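Local coordinates for mandelate racemase / muconate lactonizing enzyme, C-terminal domain protein (Pseudovibrio sp. JE062, PDB 4JHM) that is of unknown specific function but belongs to the enolase superfamily, pairing an enolase-type N-terminal domain with a TIM-barrel-like C-terminal domain, at residues S300-H312 with F323-S336. Residues are numbered along the deposited sequence; the frame is centred on the assembly and turned at random.
Sequences SMGYTLTQAANLH and FEQFYPYEAFELAS
Helix 304-312 and strand 323-326 run nearly antiparallel, their axes 163° apart and 9.2 Å distant at closest approach, while the loop ahead of the helix lies against the turn after the strand, where the CA atoms of Tyr303 and Phe332 come within 4.4 Å. Here Phe332 points an edge into the face of Tyr303 in a T-shaped pair: Phe332 CD1 stands over the centre of the Tyr303 ring, planes at 78°. One face of the Phe332 ring rests on Gly302 CA. Thr304 N donates to Phe332 O (3.3 Å), an example of a loop pinned by both an aromatic pair and a helix-start amide, and Gln307 NE2 reaches back to Gly302 O (2.7 Å). In this enolase-superfamily barrel domain, strand 323-326 pairs in parallel with strand 133-139, as expected where a TIM-like barrel closes, and Tyr303 and Phe332 both meet Met55 of the N-terminal domain's sheet. On the strand itself, chi1 161°, CG anti to the amide nitrogen, carries the Phe323 ring toward the helix; Ser300 OG lies over one face, Gln307 O at the edge, and Leu311 CB is 3.7 Å from Phe323 CE2. The extended Glu324 side chain receives a weak bond from Met301 N through OE2; its OE1 forms a salt bridge with Lys165 and a hydrogen bond with Ser139. Met301, a selenomethionine, makes an oblique Met-aromatic contact, SE 3.9 Å from Phe326 CD1.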
# COMPACT_ATOMS: atom_id res chain seq x y z
N SER A 300 -3.99 -20.15 -29.90
CA SER A 300 -3.51 -20.84 -31.09
C SER A 300 -4.58 -20.94 -32.16
O SER A 300 -4.46 -21.72 -33.08
CB SER A 300 -3.02 -22.24 -30.73
OG SER A 300 -4.11 -23.12 -30.49
N MSE A 301 -5.64 -20.14 -32.03
CA MSE A 301 -6.69 -20.11 -33.04
C MSE A 301 -6.18 -19.46 -34.29
O MSE A 301 -5.74 -18.32 -34.27
CB MSE A 301 -7.89 -19.33 -32.50
CG MSE A 301 -8.50 -18.42 -33.56
SE MSE A 301 -10.41 -18.84 -33.75
CE MSE A 301 -11.16 -17.23 -32.89
N GLY A 302 -6.24 -20.19 -35.40
CA GLY A 302 -5.78 -19.66 -36.69
C GLY A 302 -5.36 -20.76 -37.65
O GLY A 302 -5.79 -21.90 -37.52
N TYR A 303 -4.53 -20.40 -38.62
CA TYR A 303 -4.08 -21.35 -39.64
C TYR A 303 -2.97 -22.21 -39.09
O TYR A 303 -2.30 -21.83 -38.13
CB TYR A 303 -3.61 -20.60 -40.87
CG TYR A 303 -4.72 -19.85 -41.57
CD1 TYR A 303 -5.50 -20.48 -42.53
CD2 TYR A 303 -4.99 -18.53 -41.27
CE1 TYR A 303 -6.52 -19.81 -43.17
CE2 TYR A 303 -6.00 -17.85 -41.90
CZ TYR A 303 -6.77 -18.49 -42.85
OH TYR A 303 -7.78 -17.81 -43.48
N THR A 304 -2.75 -23.37 -39.72
CA THR A 304 -1.86 -24.39 -39.15
C THR A 304 -0.50 -23.83 -38.71
O THR A 304 0.04 -24.25 -37.68
CB THR A 304 -1.65 -25.57 -40.11
OG1 THR A 304 -1.78 -25.11 -41.46
CG2 THR A 304 -2.69 -26.66 -39.85
N LEU A 305 0.04 -22.89 -39.48
CA LEU A 305 1.29 -22.24 -39.09
C LEU A 305 1.13 -21.49 -37.77
O LEU A 305 1.97 -21.61 -36.87
CB LEU A 305 1.76 -21.28 -40.18
CG LEU A 305 2.75 -21.89 -41.17
CD1 LEU A 305 2.98 -20.96 -42.34
CD2 LEU A 305 4.06 -22.21 -40.46
N THR A 306 0.06 -20.71 -37.65
CA THR A 306 -0.26 -20.06 -36.39
C THR A 306 -0.46 -21.11 -35.30
O THR A 306 -0.01 -20.94 -34.17
CB THR A 306 -1.53 -19.20 -36.50
OG1 THR A 306 -1.25 -17.99 -37.21
CG2 THR A 306 -2.05 -18.85 -35.11
N GLN A 307 -1.14 -22.20 -35.65
CA GLN A 307 -1.40 -23.26 -34.70
C GLN A 307 -0.11 -23.89 -34.21
O GLN A 307 0.08 -24.08 -33.02
CB GLN A 307 -2.28 -24.34 -35.35
CG GLN A 307 -3.67 -23.86 -35.75
CD GLN A 307 -4.48 -24.94 -36.44
OE1 GLN A 307 -4.44 -26.10 -36.05
NE2 GLN A 307 -5.24 -24.55 -37.45
N ALA A 308 0.79 -24.21 -35.14
CA ALA A 308 2.02 -24.94 -34.82
C ALA A 308 2.98 -24.11 -33.97
O ALA A 308 3.54 -24.61 -32.99
CB ALA A 308 2.71 -25.39 -36.10
N ALA A 309 3.16 -22.85 -34.35
CA ALA A 309 4.07 -21.95 -33.65
C ALA A 309 3.81 -21.94 -32.15
O ALA A 309 4.73 -22.04 -31.35
CB ALA A 309 3.94 -20.54 -34.20
N ASN A 310 2.53 -21.82 -31.78
CA ASN A 310 2.12 -21.81 -30.39
C ASN A 310 2.21 -23.21 -29.77
O ASN A 310 2.70 -23.38 -28.65
CB ASN A 310 0.69 -21.29 -30.26
CG ASN A 310 0.55 -19.85 -30.73
OD1 ASN A 310 0.95 -18.91 -30.04
ND2 ASN A 310 -0.04 -19.67 -31.91
N LEU A 311 1.74 -24.21 -30.51
CA LEU A 311 1.73 -25.57 -30.00
C LEU A 311 3.13 -25.97 -29.55
O LEU A 311 3.31 -26.63 -28.52
CB LEU A 311 1.21 -26.54 -31.06
CG LEU A 311 1.37 -28.03 -30.74
CD1 LEU A 311 0.71 -28.40 -29.42
CD2 LEU A 311 0.81 -28.88 -31.86
N HIS A 312 4.13 -25.57 -30.33
CA HIS A 312 5.51 -25.97 -30.05
C HIS A 312 5.99 -25.39 -28.73
O HIS A 312 6.54 -26.09 -27.88
CB HIS A 312 6.43 -25.53 -31.19
CG HIS A 312 6.51 -26.52 -32.30
ND1 HIS A 312 7.21 -27.70 -32.18
CD2 HIS A 312 5.97 -26.53 -33.54
CE1 HIS A 312 7.11 -28.38 -33.31
NE2 HIS A 312 6.36 -27.69 -34.15
N PHE A 323 -4.45 -26.52 -25.86
CA PHE A 323 -4.13 -26.00 -27.18
C PHE A 323 -5.45 -25.65 -27.83
O PHE A 323 -6.33 -26.50 -27.96
CB PHE A 323 -3.41 -27.07 -28.02
CG PHE A 323 -3.44 -26.81 -29.50
CD1 PHE A 323 -4.48 -27.30 -30.27
CD2 PHE A 323 -2.43 -26.11 -30.12
CE1 PHE A 323 -4.51 -27.08 -31.64
CE2 PHE A 323 -2.45 -25.88 -31.48
CZ PHE A 323 -3.49 -26.36 -32.25
N GLU A 324 -5.60 -24.38 -28.21
CA GLU A 324 -6.84 -23.92 -28.83
C GLU A 324 -6.98 -24.54 -30.22
O GLU A 324 -6.15 -24.32 -31.10
CB GLU A 324 -6.85 -22.40 -28.91
CG GLU A 324 -8.11 -21.82 -29.54
CD GLU A 324 -8.23 -20.32 -29.33
OE1 GLU A 324 -9.38 -19.83 -29.35
OE2 GLU A 324 -7.20 -19.65 -29.14
N GLN A 325 -8.03 -25.33 -30.40
CA GLN A 325 -8.30 -25.97 -31.68
C GLN A 325 -9.67 -25.55 -32.19
O GLN A 325 -10.69 -26.01 -31.68
CB GLN A 325 -8.25 -27.49 -31.54
CG GLN A 325 -8.60 -28.24 -32.82
CD GLN A 325 -7.45 -28.25 -33.81
OE1 GLN A 325 -7.44 -27.49 -34.78
NE2 GLN A 325 -6.47 -29.10 -33.55
N PHE A 326 -9.68 -24.68 -33.19
CA PHE A 326 -10.93 -24.30 -33.82
C PHE A 326 -11.48 -25.49 -34.60
O PHE A 326 -10.76 -26.15 -35.34
CB PHE A 326 -10.75 -23.10 -34.74
CG PHE A 326 -12.04 -22.64 -35.36
CD1 PHE A 326 -12.83 -21.70 -34.72
CD2 PHE A 326 -12.47 -23.16 -36.56
CE1 PHE A 326 -14.03 -21.28 -35.28
CE2 PHE A 326 -13.66 -22.75 -37.13
CZ PHE A 326 -14.44 -21.81 -36.48
N TYR A 327 -12.78 -25.74 -34.42
CA TYR A 327 -13.44 -26.89 -35.02
C TYR A 327 -14.71 -26.37 -35.69
O TYR A 327 -15.49 -25.67 -35.04
CB TYR A 327 -13.75 -27.92 -33.92
CG TYR A 327 -14.22 -29.27 -34.40
CD1 TYR A 327 -13.44 -30.03 -35.27
CD2 TYR A 327 -15.42 -29.81 -33.96
CE1 TYR A 327 -13.86 -31.27 -35.71
CE2 TYR A 327 -15.86 -31.05 -34.39
CZ TYR A 327 -15.07 -31.78 -35.26
OH TYR A 327 -15.49 -33.01 -35.70
N PRO A 328 -14.91 -26.69 -36.98
CA PRO A 328 -14.14 -27.56 -37.88
C PRO A 328 -12.74 -27.05 -38.20
O PRO A 328 -12.40 -25.91 -37.86
CB PRO A 328 -14.98 -27.58 -39.17
CG PRO A 328 -16.29 -26.96 -38.82
CD PRO A 328 -16.03 -26.03 -37.69
N TYR A 329 -11.93 -27.89 -38.85
CA TYR A 329 -10.54 -27.56 -39.15
C TYR A 329 -10.38 -26.98 -40.54
O TYR A 329 -9.65 -26.01 -40.74
CB TYR A 329 -9.66 -28.81 -39.09
CG TYR A 329 -9.91 -29.74 -37.92
CD1 TYR A 329 -9.70 -29.31 -36.61
CD2 TYR A 329 -10.30 -31.06 -38.12
CE1 TYR A 329 -9.91 -30.17 -35.54
CE2 TYR A 329 -10.51 -31.92 -37.06
CZ TYR A 329 -10.31 -31.47 -35.78
OH TYR A 329 -10.51 -32.31 -34.71
N GLU A 330 -11.05 -27.60 -41.50
CA GLU A 330 -10.79 -27.40 -42.93
C GLU A 330 -10.43 -25.96 -43.32
O GLU A 330 -9.47 -25.74 -44.05
CB GLU A 330 -11.99 -27.88 -43.75
CG GLU A 330 -12.20 -29.39 -43.73
CD GLU A 330 -12.88 -29.89 -42.46
OE1 GLU A 330 -13.33 -31.05 -42.44
OE2 GLU A 330 -12.97 -29.12 -41.47
N ALA A 331 -11.20 -25.00 -42.84
CA ALA A 331 -11.00 -23.61 -43.24
C ALA A 331 -9.55 -23.17 -43.01
O ALA A 331 -8.93 -22.58 -43.89
CB ALA A 331 -11.96 -22.70 -42.48
N PHE A 332 -9.03 -23.48 -41.83
CA PHE A 332 -7.68 -23.06 -41.45
C PHE A 332 -6.60 -24.05 -41.90
O PHE A 332 -5.48 -24.01 -41.41
CB PHE A 332 -7.61 -22.86 -39.94
CG PHE A 332 -8.47 -21.75 -39.44
CD1 PHE A 332 -8.17 -20.43 -39.75
CD2 PHE A 332 -9.58 -22.01 -38.65
CE1 PHE A 332 -8.97 -19.40 -39.29
CE2 PHE A 332 -10.38 -20.98 -38.20
CZ PHE A 332 -10.07 -19.67 -38.52
N GLU A 333 -6.94 -24.92 -42.83
CA GLU A 333 -5.95 -25.84 -43.37
C GLU A 333 -5.58 -25.48 -44.82
O GLU A 333 -5.09 -26.32 -45.58
CB GLU A 333 -6.46 -27.28 -43.27
CG GLU A 333 -6.64 -27.76 -41.84
CD GLU A 333 -7.18 -29.18 -41.73
OE1 GLU A 333 -7.80 -29.66 -42.70
OE2 GLU A 333 -6.99 -29.82 -40.68
N LEU A 334 -5.78 -24.21 -45.18
CA LEU A 334 -5.46 -23.72 -46.52
C LEU A 334 -4.06 -24.10 -46.99
O LEU A 334 -3.08 -23.93 -46.26
CB LEU A 334 -5.60 -22.19 -46.58
CG LEU A 334 -6.83 -21.63 -47.29
CD1 LEU A 334 -8.07 -21.76 -46.42
CD2 LEU A 334 -6.61 -20.18 -47.68
N ALA A 335 -3.97 -24.61 -48.21
CA ALA A 335 -2.68 -24.88 -48.86
C ALA A 335 -1.67 -25.57 -47.94
O ALA A 335 -0.47 -25.36 -48.07
CB ALA A 335 -2.10 -23.59 -49.40
N SER A 336 -2.17 -26.39 -47.02
CA SER A 336 -1.31 -27.06 -46.07
C SER A 336 -1.28 -28.57 -46.29
O SER A 336 -2.32 -29.21 -46.39
CB SER A 336 -1.77 -26.79 -44.64
OG SER A 336 -0.83 -27.31 -43.72